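Long-range contacts in phosphate transporter (Thermotoga maritima MSB8, PDB 6L85), which imports phosphate across the membrane in a sodium-dependent manner: residues A20-N25 / V104-S109; M14-G19 / V300-Q305; W100-S105 / K372-S377; L137-S142 / L342-T347; H254-V259 / T333-S338. One frame throughout, in Å; residues are numbered along the deposited sequence.

Contact 1: residues A20-N25 / V104-S109. With NA (sodium ion), chain Q; NA (sodium ion), chain R; PO4 (phosphate ion), chain P.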
# COMPACT_ATOMS: atom_id res chain seq x y z
N ALA B 20 -3.55 22.25 -1.79
CA ALA B 20 -4.35 23.23 -1.06
C ALA B 20 -5.76 23.35 -1.64
O ALA B 20 -6.75 23.36 -0.89
CB ALA B 20 -3.65 24.59 -1.08
N ASN B 21 -5.87 23.46 -2.97
CA ASN B 21 -7.19 23.68 -3.56
C ASN B 21 -8.03 22.42 -3.61
O ASN B 21 -9.27 22.50 -3.55
CB ASN B 21 -7.09 24.23 -4.99
CG ASN B 21 -8.36 24.98 -5.40
OD1 ASN B 21 -9.26 24.44 -6.07
ND2 ASN B 21 -8.45 26.24 -4.97
N ASP B 22 -7.41 21.25 -3.76
CA ASP B 22 -8.17 20.07 -4.12
C ASP B 22 -8.39 19.07 -2.99
O ASP B 22 -9.13 18.10 -3.22
CB ASP B 22 -7.48 19.32 -5.27
CG ASP B 22 -7.60 20.05 -6.61
OD1 ASP B 22 -8.20 21.13 -6.67
OD2 ASP B 22 -7.06 19.54 -7.60
N VAL B 23 -7.77 19.22 -1.81
CA VAL B 23 -8.06 18.21 -0.78
C VAL B 23 -9.57 18.12 -0.50
O VAL B 23 -10.11 17.02 -0.29
CB VAL B 23 -7.23 18.47 0.50
CG1 VAL B 23 -7.54 19.83 1.12
CG2 VAL B 23 -7.43 17.33 1.51
N ALA B 24 -10.29 19.25 -0.60
CA ALA B 24 -11.75 19.24 -0.47
C ALA B 24 -12.42 18.21 -1.37
O ALA B 24 -13.38 17.55 -0.95
CB ALA B 24 -12.33 20.63 -0.77
N ASN B 25 -11.89 18.01 -2.59
CA ASN B 25 -12.53 17.12 -3.56
C ASN B 25 -12.60 15.68 -3.05
O ASN B 25 -13.45 14.90 -3.51
CB ASN B 25 -11.79 17.10 -4.91
CG ASN B 25 -11.68 18.48 -5.58
OD1 ASN B 25 -12.14 19.50 -5.06
ND2 ASN B 25 -11.04 18.49 -6.75
N VAL B 104 -11.21 25.67 -7.82
CA VAL B 104 -10.96 25.81 -9.26
C VAL B 104 -10.24 24.55 -9.77
O VAL B 104 -9.71 23.75 -9.00
CB VAL B 104 -10.14 27.07 -9.61
CG1 VAL B 104 -10.89 28.33 -9.23
CG2 VAL B 104 -8.77 27.03 -8.92
N SER B 105 -10.19 24.42 -11.09
CA SER B 105 -9.48 23.32 -11.73
C SER B 105 -8.02 23.70 -11.96
O SER B 105 -7.72 24.60 -12.76
CB SER B 105 -10.12 22.94 -13.06
OG SER B 105 -9.30 22.00 -13.75
N THR B 106 -7.11 22.99 -11.27
CA THR B 106 -5.67 23.15 -11.49
C THR B 106 -5.25 22.53 -12.81
O THR B 106 -4.24 22.94 -13.39
CB THR B 106 -4.87 22.52 -10.32
OG1 THR B 106 -4.93 21.08 -10.39
CG2 THR B 106 -5.42 22.96 -8.94
N THR B 107 -5.99 21.52 -13.29
CA THR B 107 -5.70 20.94 -14.60
C THR B 107 -6.03 21.93 -15.72
O THR B 107 -5.21 22.15 -16.64
CB THR B 107 -6.50 19.64 -14.76
OG1 THR B 107 -6.30 18.79 -13.62
CG2 THR B 107 -6.13 18.90 -16.05
N HIS B 108 -7.22 22.54 -15.69
CA HIS B 108 -7.55 23.56 -16.67
C HIS B 108 -6.52 24.67 -16.63
O HIS B 108 -6.08 25.17 -17.68
CB HIS B 108 -8.96 24.12 -16.43
CG HIS B 108 -10.05 23.14 -16.72
ND1 HIS B 108 -11.38 23.48 -16.75
CD2 HIS B 108 -9.99 21.82 -17.00
CE1 HIS B 108 -12.10 22.41 -17.04
NE2 HIS B 108 -11.29 21.38 -17.18
N SER B 109 -6.08 25.02 -15.41
CA SER B 109 -5.10 26.10 -15.24
C SER B 109 -3.78 25.75 -15.91
O SER B 109 -3.22 26.58 -16.64
CB SER B 109 -4.90 26.39 -13.76
OG SER B 109 -6.15 26.49 -13.13
NA NA Q . -10.08 22.30 -7.31
NA NA R . -6.21 16.34 -13.59
P PO4 P . -8.50 19.70 -10.76
O1 PO4 P . -9.97 20.03 -10.51
O2 PO4 P . -8.09 20.00 -12.18
O3 PO4 P . -8.30 18.21 -10.49
O4 PO4 P . -7.61 20.55 -9.87
O HOH W 1 -11.31 22.01 -5.30
O HOH W 2 -4.21 16.41 -14.66

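Contact 2: residues M14-G19 / V300-Q305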
# COMPACT_ATOMS: atom_id res chain seq x y z
N MET B 14 3.64 24.91 -7.44
CA MET B 14 2.47 24.44 -8.15
C MET B 14 1.83 23.24 -7.44
O MET B 14 0.60 23.19 -7.28
CB MET B 14 2.86 24.09 -9.58
CG MET B 14 1.75 23.52 -10.39
SD MET B 14 0.54 24.78 -10.85
CE MET B 14 -0.73 23.74 -11.55
N ALA B 15 2.65 22.26 -7.04
CA ALA B 15 2.12 21.06 -6.37
C ALA B 15 1.45 21.42 -5.05
O ALA B 15 0.36 20.91 -4.72
CB ALA B 15 3.27 20.07 -6.15
N PHE B 16 2.09 22.30 -4.28
CA PHE B 16 1.51 22.83 -3.04
C PHE B 16 0.13 23.44 -3.30
O PHE B 16 -0.82 23.18 -2.55
CB PHE B 16 2.48 23.86 -2.45
CG PHE B 16 2.08 24.34 -1.09
CD1 PHE B 16 1.15 25.36 -0.94
CD2 PHE B 16 2.64 23.78 0.05
CE1 PHE B 16 0.77 25.80 0.31
CE2 PHE B 16 2.27 24.22 1.31
CZ PHE B 16 1.32 25.24 1.44
N SER B 17 0.01 24.24 -4.37
CA SER B 17 -1.26 24.89 -4.67
C SER B 17 -2.33 23.88 -5.06
O SER B 17 -3.51 24.04 -4.69
CB SER B 17 -1.05 25.96 -5.77
OG SER B 17 -1.13 25.43 -7.09
N ILE B 18 -1.94 22.80 -5.75
CA ILE B 18 -2.89 21.73 -6.07
C ILE B 18 -3.42 21.08 -4.78
O ILE B 18 -4.64 20.90 -4.61
CB ILE B 18 -2.22 20.68 -6.98
CG1 ILE B 18 -1.88 21.27 -8.35
CG2 ILE B 18 -3.09 19.44 -7.12
CD1 ILE B 18 -0.94 20.40 -9.19
N GLY B 19 -2.51 20.67 -3.88
CA GLY B 19 -2.96 20.05 -2.64
C GLY B 19 -3.90 20.96 -1.87
O GLY B 19 -4.97 20.52 -1.42
N VAL B 300 -1.75 20.09 1.06
CA VAL B 300 -2.92 19.59 1.76
C VAL B 300 -2.83 19.95 3.23
O VAL B 300 -3.80 20.42 3.84
CB VAL B 300 -3.06 18.07 1.59
CG1 VAL B 300 -3.94 17.47 2.73
CG2 VAL B 300 -3.60 17.71 0.22
N PHE B 301 -1.65 19.75 3.83
CA PHE B 301 -1.52 19.96 5.26
C PHE B 301 -1.50 21.44 5.65
O PHE B 301 -2.13 21.82 6.63
CB PHE B 301 -0.27 19.28 5.81
CG PHE B 301 -0.16 19.35 7.31
CD1 PHE B 301 -0.94 18.53 8.12
CD2 PHE B 301 0.69 20.26 7.90
CE1 PHE B 301 -0.84 18.60 9.52
CE2 PHE B 301 0.80 20.34 9.31
CZ PHE B 301 0.03 19.51 10.12
N PHE B 302 -0.74 22.26 4.94
CA PHE B 302 -0.55 23.64 5.38
C PHE B 302 -1.59 24.61 4.86
O PHE B 302 -1.72 25.71 5.43
CB PHE B 302 0.83 24.15 4.98
CG PHE B 302 1.94 23.61 5.84
CD1 PHE B 302 2.05 23.98 7.17
CD2 PHE B 302 2.87 22.73 5.30
CE1 PHE B 302 3.08 23.48 7.96
CE2 PHE B 302 3.90 22.23 6.07
CZ PHE B 302 4.01 22.60 7.41
N LEU B 303 -2.29 24.30 3.79
CA LEU B 303 -3.21 25.31 3.28
C LEU B 303 -4.59 24.76 2.97
O LEU B 303 -5.59 25.48 3.07
CB LEU B 303 -2.58 25.99 2.05
CG LEU B 303 -3.36 27.16 1.44
CD1 LEU B 303 -3.78 28.16 2.53
CD2 LEU B 303 -2.53 27.84 0.35
N GLY B 304 -4.68 23.47 2.60
CA GLY B 304 -5.97 22.90 2.25
C GLY B 304 -6.92 22.82 3.41
O GLY B 304 -8.14 22.71 3.22
N GLN B 305 -6.38 22.94 4.62
CA GLN B 305 -7.09 22.85 5.89
C GLN B 305 -7.91 24.12 6.08
O GLN B 305 -8.23 24.49 7.21
CB GLN B 305 -6.10 22.64 7.05
CG GLN B 305 -5.61 21.18 7.27
CD GLN B 305 -5.09 20.90 8.70
OE1 GLN B 305 -5.87 20.70 9.63
NE2 GLN B 305 -3.77 20.86 8.86

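Contact 3: residues W100-S105 / K372-S377. With NA (sodium ion), chain Q; PO4 (phosphate ion), chain P.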
# COMPACT_ATOMS: atom_id res chain seq x y z
N TRP B 100 -9.19 32.92 -1.66
CA TRP B 100 -10.58 33.28 -1.40
C TRP B 100 -11.47 32.07 -1.12
O TRP B 100 -12.69 32.22 -1.01
CB TRP B 100 -11.16 34.11 -2.55
CG TRP B 100 -10.92 35.57 -2.29
CD1 TRP B 100 -11.81 36.46 -1.76
CD2 TRP B 100 -9.70 36.29 -2.50
NE1 TRP B 100 -11.22 37.70 -1.65
CE2 TRP B 100 -9.93 37.62 -2.10
CE3 TRP B 100 -8.44 35.95 -3.01
CZ2 TRP B 100 -8.94 38.61 -2.18
CZ3 TRP B 100 -7.46 36.93 -3.09
CH2 TRP B 100 -7.72 38.24 -2.68
N GLY B 101 -10.90 30.88 -0.96
CA GLY B 101 -11.72 29.71 -0.73
C GLY B 101 -12.46 29.20 -1.95
O GLY B 101 -13.44 28.46 -1.80
N TYR B 102 -12.04 29.57 -3.16
CA TYR B 102 -12.83 29.09 -4.30
C TYR B 102 -12.20 27.84 -4.90
O TYR B 102 -10.99 27.82 -5.18
CB TYR B 102 -12.95 30.18 -5.36
CG TYR B 102 -13.95 31.26 -4.98
CD1 TYR B 102 -13.59 32.30 -4.14
CD2 TYR B 102 -15.26 31.22 -5.45
CE1 TYR B 102 -14.50 33.29 -3.78
CE2 TYR B 102 -16.18 32.21 -5.09
CZ TYR B 102 -15.79 33.24 -4.26
OH TYR B 102 -16.70 34.22 -3.91
N PRO B 103 -12.98 26.77 -5.07
CA PRO B 103 -12.48 25.56 -5.75
C PRO B 103 -12.41 25.79 -7.25
O PRO B 103 -13.43 26.07 -7.89
CB PRO B 103 -13.53 24.50 -5.38
CG PRO B 103 -14.81 25.30 -5.18
CD PRO B 103 -14.40 26.67 -4.69
N VAL B 104 -11.21 25.67 -7.82
CA VAL B 104 -10.96 25.81 -9.26
C VAL B 104 -10.24 24.55 -9.77
O VAL B 104 -9.71 23.75 -9.00
CB VAL B 104 -10.14 27.07 -9.61
CG1 VAL B 104 -10.89 28.33 -9.23
CG2 VAL B 104 -8.77 27.03 -8.92
N SER B 105 -10.19 24.42 -11.09
CA SER B 105 -9.48 23.32 -11.73
C SER B 105 -8.02 23.70 -11.96
O SER B 105 -7.72 24.60 -12.76
CB SER B 105 -10.12 22.94 -13.06
OG SER B 105 -9.30 22.00 -13.75
N LYS B 372 -22.22 32.50 -8.70
CA LYS B 372 -21.90 33.20 -9.93
C LYS B 372 -20.39 33.41 -10.05
O LYS B 372 -19.83 33.26 -11.14
CB LYS B 372 -22.64 34.54 -10.00
CG LYS B 372 -24.06 34.45 -10.56
CD LYS B 372 -24.90 35.66 -10.11
CE LYS B 372 -26.39 35.36 -10.22
NZ LYS B 372 -27.25 36.53 -9.85
N ASN B 373 -19.73 33.76 -8.93
CA ASN B 373 -18.28 33.89 -8.93
C ASN B 373 -17.60 32.59 -9.34
O ASN B 373 -16.62 32.59 -10.10
CB ASN B 373 -17.79 34.31 -7.54
CG ASN B 373 -18.06 35.77 -7.24
OD1 ASN B 373 -18.67 36.46 -8.04
ND2 ASN B 373 -17.60 36.24 -6.08
N ILE B 374 -18.11 31.46 -8.84
CA ILE B 374 -17.52 30.17 -9.15
C ILE B 374 -17.64 29.88 -10.64
O ILE B 374 -16.67 29.49 -11.30
CB ILE B 374 -18.16 29.06 -8.30
CG1 ILE B 374 -17.54 29.04 -6.90
CG2 ILE B 374 -18.06 27.69 -8.99
CD1 ILE B 374 -18.10 27.98 -5.99
N VAL B 375 -18.84 30.09 -11.19
CA VAL B 375 -19.06 29.84 -12.61
C VAL B 375 -18.18 30.75 -13.46
O VAL B 375 -17.59 30.32 -14.47
CB VAL B 375 -20.55 29.98 -12.96
CG1 VAL B 375 -20.76 29.92 -14.48
CG2 VAL B 375 -21.35 28.90 -12.25
N ILE B 376 -18.05 32.03 -13.08
CA ILE B 376 -17.21 32.95 -13.82
C ILE B 376 -15.77 32.46 -13.83
O ILE B 376 -15.12 32.39 -14.88
CB ILE B 376 -17.28 34.38 -13.24
CG1 ILE B 376 -18.70 34.95 -13.25
CG2 ILE B 376 -16.33 35.31 -14.00
CD1 ILE B 376 -19.16 35.34 -14.54
N SER B 377 -15.24 32.15 -12.63
CA SER B 377 -13.85 31.72 -12.52
C SER B 377 -13.61 30.47 -13.36
O SER B 377 -12.59 30.37 -14.05
CB SER B 377 -13.50 31.46 -11.05
OG SER B 377 -14.11 30.27 -10.58
NA NA Q . -10.08 22.30 -7.31
P PO4 P . -8.50 19.70 -10.76
O1 PO4 P . -9.97 20.03 -10.51
O2 PO4 P . -8.09 20.00 -12.18
O3 PO4 P . -8.30 18.21 -10.49
O4 PO4 P . -7.61 20.55 -9.87
O HOH W 1 -11.31 22.01 -5.30

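Contact 4: residues L137-S142 / L342-T347. With NA (sodium ion), chain R; NA (sodium ion), chain Q; PO4 (phosphate ion), chain P.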
# COMPACT_ATOMS: atom_id res chain seq x y z
N LEU B 137 -12.68 17.48 -24.99
CA LEU B 137 -13.79 16.54 -24.99
C LEU B 137 -13.91 15.82 -23.65
O LEU B 137 -15.01 15.63 -23.13
CB LEU B 137 -13.64 15.54 -26.13
CG LEU B 137 -14.74 14.48 -26.19
CD1 LEU B 137 -16.13 15.15 -26.27
CD2 LEU B 137 -14.53 13.53 -27.37
N SER B 138 -12.77 15.39 -23.10
CA SER B 138 -12.81 14.70 -21.81
C SER B 138 -13.23 15.66 -20.71
O SER B 138 -13.86 15.24 -19.74
CB SER B 138 -11.46 14.06 -21.50
OG SER B 138 -10.52 15.06 -21.13
N TRP B 139 -12.91 16.94 -20.85
CA TRP B 139 -13.33 17.92 -19.86
C TRP B 139 -14.84 18.07 -19.83
O TRP B 139 -15.41 18.49 -18.82
CB TRP B 139 -12.70 19.28 -20.14
CG TRP B 139 -11.25 19.34 -19.89
CD1 TRP B 139 -10.44 18.35 -19.35
CD2 TRP B 139 -10.39 20.46 -20.13
NE1 TRP B 139 -9.14 18.80 -19.26
CE2 TRP B 139 -9.09 20.09 -19.72
CE3 TRP B 139 -10.60 21.74 -20.64
CZ2 TRP B 139 -8.00 20.95 -19.83
CZ3 TRP B 139 -9.52 22.60 -20.74
CH2 TRP B 139 -8.24 22.20 -20.34
N VAL B 140 -15.48 17.79 -20.97
CA VAL B 140 -16.94 17.84 -21.04
C VAL B 140 -17.56 16.50 -20.63
O VAL B 140 -18.57 16.45 -19.93
CB VAL B 140 -17.39 18.26 -22.46
CG1 VAL B 140 -18.84 17.96 -22.65
CG2 VAL B 140 -17.10 19.75 -22.71
N VAL B 141 -16.96 15.39 -21.05
CA VAL B 141 -17.53 14.06 -20.81
C VAL B 141 -17.34 13.60 -19.35
O VAL B 141 -18.22 12.94 -18.78
CB VAL B 141 -16.90 13.06 -21.81
CG1 VAL B 141 -17.27 11.63 -21.47
CG2 VAL B 141 -17.34 13.39 -23.22
N SER B 142 -16.19 13.93 -18.74
CA SER B 142 -15.86 13.39 -17.41
C SER B 142 -16.88 13.73 -16.35
O SER B 142 -17.32 12.82 -15.63
CB SER B 142 -14.46 13.86 -16.97
OG SER B 142 -13.47 13.42 -17.87
N LEU B 342 -5.60 10.92 -19.70
CA LEU B 342 -6.35 12.15 -19.88
C LEU B 342 -6.21 13.04 -18.65
O LEU B 342 -6.58 12.61 -17.55
CB LEU B 342 -7.83 11.84 -20.11
CG LEU B 342 -8.10 11.03 -21.37
CD1 LEU B 342 -9.52 10.49 -21.43
CD2 LEU B 342 -7.77 11.89 -22.59
N PRO B 343 -5.72 14.27 -18.78
CA PRO B 343 -5.75 15.22 -17.66
C PRO B 343 -7.15 15.80 -17.52
O PRO B 343 -7.64 16.52 -18.41
CB PRO B 343 -4.73 16.29 -18.07
CG PRO B 343 -4.24 15.90 -19.42
CD PRO B 343 -5.17 14.90 -19.99
N ILE B 344 -7.77 15.52 -16.38
CA ILE B 344 -9.18 15.73 -16.09
C ILE B 344 -9.27 16.66 -14.89
O ILE B 344 -8.31 16.79 -14.11
CB ILE B 344 -9.84 14.34 -15.82
CG1 ILE B 344 -10.06 13.62 -17.14
CG2 ILE B 344 -11.11 14.36 -15.03
CD1 ILE B 344 -10.41 14.53 -18.16
N SER B 345 -10.40 17.34 -14.75
CA SER B 345 -10.65 18.12 -13.55
C SER B 345 -11.40 17.27 -12.54
O SER B 345 -12.51 16.81 -12.81
CB SER B 345 -11.45 19.38 -13.86
OG SER B 345 -11.82 20.01 -12.64
N THR B 346 -10.79 17.06 -11.36
CA THR B 346 -11.46 16.29 -10.32
C THR B 346 -12.51 17.13 -9.61
O THR B 346 -13.50 16.58 -9.12
CB THR B 346 -10.43 15.75 -9.30
OG1 THR B 346 -9.83 16.84 -8.59
CG2 THR B 346 -9.33 14.96 -10.01
N THR B 347 -12.30 18.45 -9.54
CA THR B 347 -13.32 19.36 -9.03
C THR B 347 -14.65 19.21 -9.78
O THR B 347 -15.72 19.01 -9.18
CB THR B 347 -12.80 20.79 -9.15
OG1 THR B 347 -11.45 20.85 -8.66
CG2 THR B 347 -13.68 21.75 -8.39
NA NA R . -6.21 16.34 -13.59
NA NA Q . -10.08 22.30 -7.31
P PO4 P . -8.50 19.70 -10.76
O1 PO4 P . -9.97 20.03 -10.51
O2 PO4 P . -8.09 20.00 -12.18
O3 PO4 P . -8.30 18.21 -10.49
O4 PO4 P . -7.61 20.55 -9.87
O HOH W 1 -11.31 22.01 -5.30
O HOH W 2 -4.21 16.41 -14.66

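Contact 5: residues H254-V259 / T333-S338. With NA (sodium ion), chain R.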
# COMPACT_ATOMS: atom_id res chain seq x y z
N HIS B 254 -6.87 11.23 -7.14
CA HIS B 254 -6.52 12.63 -7.35
C HIS B 254 -5.01 12.79 -7.54
O HIS B 254 -4.56 13.50 -8.45
CB HIS B 254 -7.00 13.50 -6.19
CG HIS B 254 -6.58 14.91 -6.34
ND1 HIS B 254 -5.42 15.39 -5.77
CD2 HIS B 254 -7.10 15.93 -7.06
CE1 HIS B 254 -5.25 16.66 -6.12
NE2 HIS B 254 -6.25 17.00 -6.92
N GLY B 255 -4.22 12.18 -6.65
CA GLY B 255 -2.77 12.17 -6.85
C GLY B 255 -2.38 11.59 -8.20
O GLY B 255 -1.55 12.16 -8.90
N ALA B 256 -3.06 10.51 -8.61
CA ALA B 256 -2.74 9.85 -9.86
C ALA B 256 -3.00 10.76 -11.08
O ALA B 256 -2.16 10.85 -11.99
CB ALA B 256 -3.53 8.55 -9.97
N ASN B 257 -4.13 11.48 -11.09
CA ASN B 257 -4.44 12.30 -12.25
C ASN B 257 -3.75 13.66 -12.20
O ASN B 257 -3.34 14.17 -13.25
CB ASN B 257 -5.97 12.51 -12.39
CG ASN B 257 -6.37 12.94 -13.82
OD1 ASN B 257 -6.49 14.13 -14.10
ND2 ASN B 257 -6.53 11.98 -14.72
N ASP B 258 -3.59 14.25 -11.02
CA ASP B 258 -3.18 15.64 -10.93
C ASP B 258 -1.70 15.86 -10.62
O ASP B 258 -1.25 17.00 -10.74
CB ASP B 258 -4.00 16.37 -9.87
CG ASP B 258 -5.37 16.83 -10.38
OD1 ASP B 258 -5.91 16.27 -11.34
OD2 ASP B 258 -5.91 17.75 -9.76
N VAL B 259 -0.94 14.83 -10.19
CA VAL B 259 0.48 15.14 -9.99
C VAL B 259 1.08 15.64 -11.30
O VAL B 259 1.95 16.51 -11.29
CB VAL B 259 1.28 13.94 -9.40
CG1 VAL B 259 1.45 12.80 -10.42
CG2 VAL B 259 2.66 14.43 -8.86
N THR B 333 -14.17 7.43 -12.00
CA THR B 333 -14.03 8.25 -13.20
C THR B 333 -12.59 8.73 -13.37
O THR B 333 -12.02 8.65 -14.47
CB THR B 333 -14.99 9.44 -13.12
OG1 THR B 333 -16.32 8.96 -12.92
CG2 THR B 333 -14.95 10.27 -14.41
N VAL B 334 -12.00 9.22 -12.28
CA VAL B 334 -10.70 9.88 -12.36
C VAL B 334 -9.60 8.85 -12.63
O VAL B 334 -8.69 9.11 -13.43
CB VAL B 334 -10.45 10.69 -11.07
CG1 VAL B 334 -8.97 11.11 -10.94
CG2 VAL B 334 -11.37 11.92 -11.01
N LEU B 335 -9.69 7.67 -12.01
CA LEU B 335 -8.72 6.61 -12.25
C LEU B 335 -8.79 6.11 -13.68
O LEU B 335 -7.76 5.83 -14.31
CB LEU B 335 -8.95 5.44 -11.28
CG LEU B 335 -8.02 5.25 -10.08
CD1 LEU B 335 -8.24 3.89 -9.44
CD2 LEU B 335 -6.54 5.45 -10.43
N LEU B 336 -10.01 5.94 -14.22
CA LEU B 336 -10.08 5.47 -15.60
C LEU B 336 -9.53 6.52 -16.56
O LEU B 336 -8.76 6.19 -17.47
CB LEU B 336 -11.52 5.07 -15.94
CG LEU B 336 -12.03 3.85 -15.15
CD1 LEU B 336 -13.58 3.76 -15.17
CD2 LEU B 336 -11.40 2.53 -15.62
N ALA B 337 -9.86 7.79 -16.33
CA ALA B 337 -9.23 8.86 -17.10
C ALA B 337 -7.70 8.77 -17.02
O ALA B 337 -7.02 8.92 -18.03
CB ALA B 337 -9.70 10.22 -16.58
N SER B 338 -7.16 8.55 -15.82
CA SER B 338 -5.71 8.45 -15.65
C SER B 338 -5.14 7.29 -16.45
O SER B 338 -4.07 7.42 -17.06
CB SER B 338 -5.35 8.28 -14.17
OG SER B 338 -5.67 9.44 -13.41
NA NA R . -6.21 16.34 -13.59
O HOH W 2 -4.21 16.41 -14.66

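Contact 1: residues A20-N25 / V104-S109
A sodium site ties helix 2-32 to the turn leading into helix 106-121, and a phosphate ion sits against the first turn of that second helix. Asn-21 OD1 binds the sodium at 2.6 Å, Asp-22 OD1 at 2.3 Å and, from across the contact, the backbone Val-104 O at 2.3 Å. Thr-347 OG1 and a water complete the five ligands; the water donates to Asn-21 O and Asn-25 OD1. Asn-21 puts its CG anti to the backbone N (chi1 -157°), and its amide oxygen then works twice, also accepting from Val-104 N at 2.9 Å on an in-plane lone pair. Its ND2 is held by Tyr-102 O and Thr-98 OG1, so the amide can hardly flip. Asp-22 divides its carboxylate: OD2 hydrogen-bonds to His-254 and lies 2.5 Å from phosphate O4. Ser-105 is the N-cap of helix 106-121, its OG accepting from His-108 N at 2.9 Å while donating to phosphate O2. The helix start would probably stabilise the anion's charge. Thr-106 gives both N and OG1 to O4. Thr-107 does the same for O2, and Thr-107 OG1 also binds a second sodium at 2.5 Å.

Contact 2: residues M14-G19 / V300-Q305
This is a close helix-against-helix contact, with no hydrogen bond across it, between helix 2-32 and the break where helix 286-302 gives way to helix 304-311. The backbones come nearest at Gly-19 and Val-300, whose CA atoms are 4.4 Å apart. A side chain at Gly-19 would not fit: a CB there would lie 2.9 Å from Val-300 N. Instead, Val-300 CG2 rests on Gly-19 O at 3.5 Å. Three residues back, Phe-16 holds its CG anti to the backbone N (chi1 -173°) and sends the ring across to the break. Phe-302 CB meets the edge of that ring, 3.7 Å from Phe-16 CZ, while the Phe-302 ring itself leads away at the surface. Leu-303, the first residue to leave helical geometry, brings its CB to 3.8 Å from Phe-16 CE1. On the other side of helix 2-32, Met-14 packs on helices 76-99 and 260-275; beyond Val-300, Phe-301 touches helix 38-56 and the rings of Phe-215 and Phe-219 of the second subunit.

Contact 3: residues W100-S105 / K372-S377
The loop joining helix 76-99 to helix 106-121 leans here on the side of helix 368-400. It opens with a Schellman motif: Trp-100 leaves the helix, Gly-101 takes positive phi as the C-prime residue, and Tyr-102 N bonds back to Ala-97 O. Trp-100 touches nothing on the far helix but lays its CB at the edge of the Tyr-102 ring. Tyr-102 carries most of the contact. Its CG stands anti to the carbonyl carbon (chi1 -76°), which carries the ring to the helix edge first, with CD2 3.5 Å from Ile-374 CG1. Farther out, CE2 lies 3.6 Å from Asn-373 CB, and the hydroxyl OH ends 3.1 Å from Asn-373 ND2, the ring and amide planes turned 44° apart. An alanine here would remove this ring and would probably leave the loop resting on helix 368-400 through little more than its proline and valine. Pro-103 follows, its CD 4.1 Å from Ile-374 CD1, the two side chains crossing at about a right angle; its carbonyl accepts from Trp-378 NE1. Val-104, whose carbonyl oxygen binds the sodium, points CG1 the other way, 4.0 Å from Ser-377 OG. That hydroxyl is turned back on its own helix, donating to Ile-374 O at 2.8 Å from 26° above the carbonyl plane.

Contact 4: residues L137-S142 / L342-T347
The extended residues before helix 346-357, which lead into a second sodium- and phosphate-binding helix start, press here on helix 129-162. Packing is tightest round Ile-344. Its CD1 wedges between two serines, 3.0 Å from Ser-138 OG and 3.3 Å from Ser-142 OG, with chi2 turned to -36°, short of a staggered value. Both hydroxyls are satisfied on their own helix: Ser-138 OG by Ile-135 O, and Ser-142 OG by Ser-138 O at 2.6 Å. Trp-139 slides past Ile-344 and donates NE1 to Pro-343 O at 2.9 Å, the oxygen only 5° out of the ring plane. A phenylalanine here would lack the N-H given to Pro-343 O and would probably leave the approach to the ion sites less firmly held. The outer side is looser: Leu-342 CD1 only grazes Ser-138 CB at 4.1 Å, and Leu-137, Val-140 and Val-141 are on the surface; a bound detergent molecule comes close to the Trp-139 side chain. The inner side meets ions. Ser-345 caps the helix through His-348 N, and its OG joins Thr-346 and Thr-347 in binding phosphate, while Ile-344 O binds one sodium at 2.2 Å and Thr-347 OG1 another at 2.4 Å.

Contact 5: residues H254-V259 / T333-S338
Metal binding comes first. Near the end of helix 231-258, Asn-257 OD1 and Asp-258 OD1 bind the same sodium ion, each at 2.3 Å. Thr-107 OG1, Ile-344 O and a water complete its five ligands, and the water donates back to Asn-257 O. Hydrogen bonding then ties this helix to helix 320-339, whose local axis passes 8.8 Å away at an angle of 37°. Asn-257 ND2 donates to Ser-338 OG at 3.0 Å and 157°, the hydroxyl nearly in the amide plane, and its stronger partner is Leu-342 O, in the turn that follows. Ser-338 OG in turn donates to Val-334 O at 3.0 Å from above the carbonyl plane, so one hydroxyl accepts from the neighbouring helix and donates within its own. Apolar packing flanks these bonds. Val-334 CG1 lies 3.6 Å from Asn-257 CB, and Leu-335 CD2 bends back to 4.3 Å from Ala-256 CB. One turn before Asp-258, His-254 turns a ring face to Asp-258 CB, its ND1 bonded to Glu-49 OE1. With ND2 engaged by two oxygens, the Asn-257 amide is fixed with OD1 facing the sodium. Asp-258 OD2 lies close to Asp-22 OD2, and two acid oxygens this near may raise the proton affinity of one of them, though the sodium on Asp-258 OD1 would work against this.

In the fold
From the N terminus, helix 2-32 opens contact 2 and, directly after it, contact 1. Contact 1 closes first, at the start of helix 106-121, and so lies within the span of contact 2; Val-104 and Ser-105, where it closes, also belong to the opening of contact 3. Contact 4 opens on helix 129-162 and contact 5 at the end of helix 231-258. Contact 2 then closes at 300-305, crossing all three. The rest close in reverse order, contact 5 inside contact 4 and contact 4 inside contact 3, which closes last, on helix 368-400. Contacts 1 and 4 bring the two phosphate-binding helix starts together, while contact 5 shares one sodium with both.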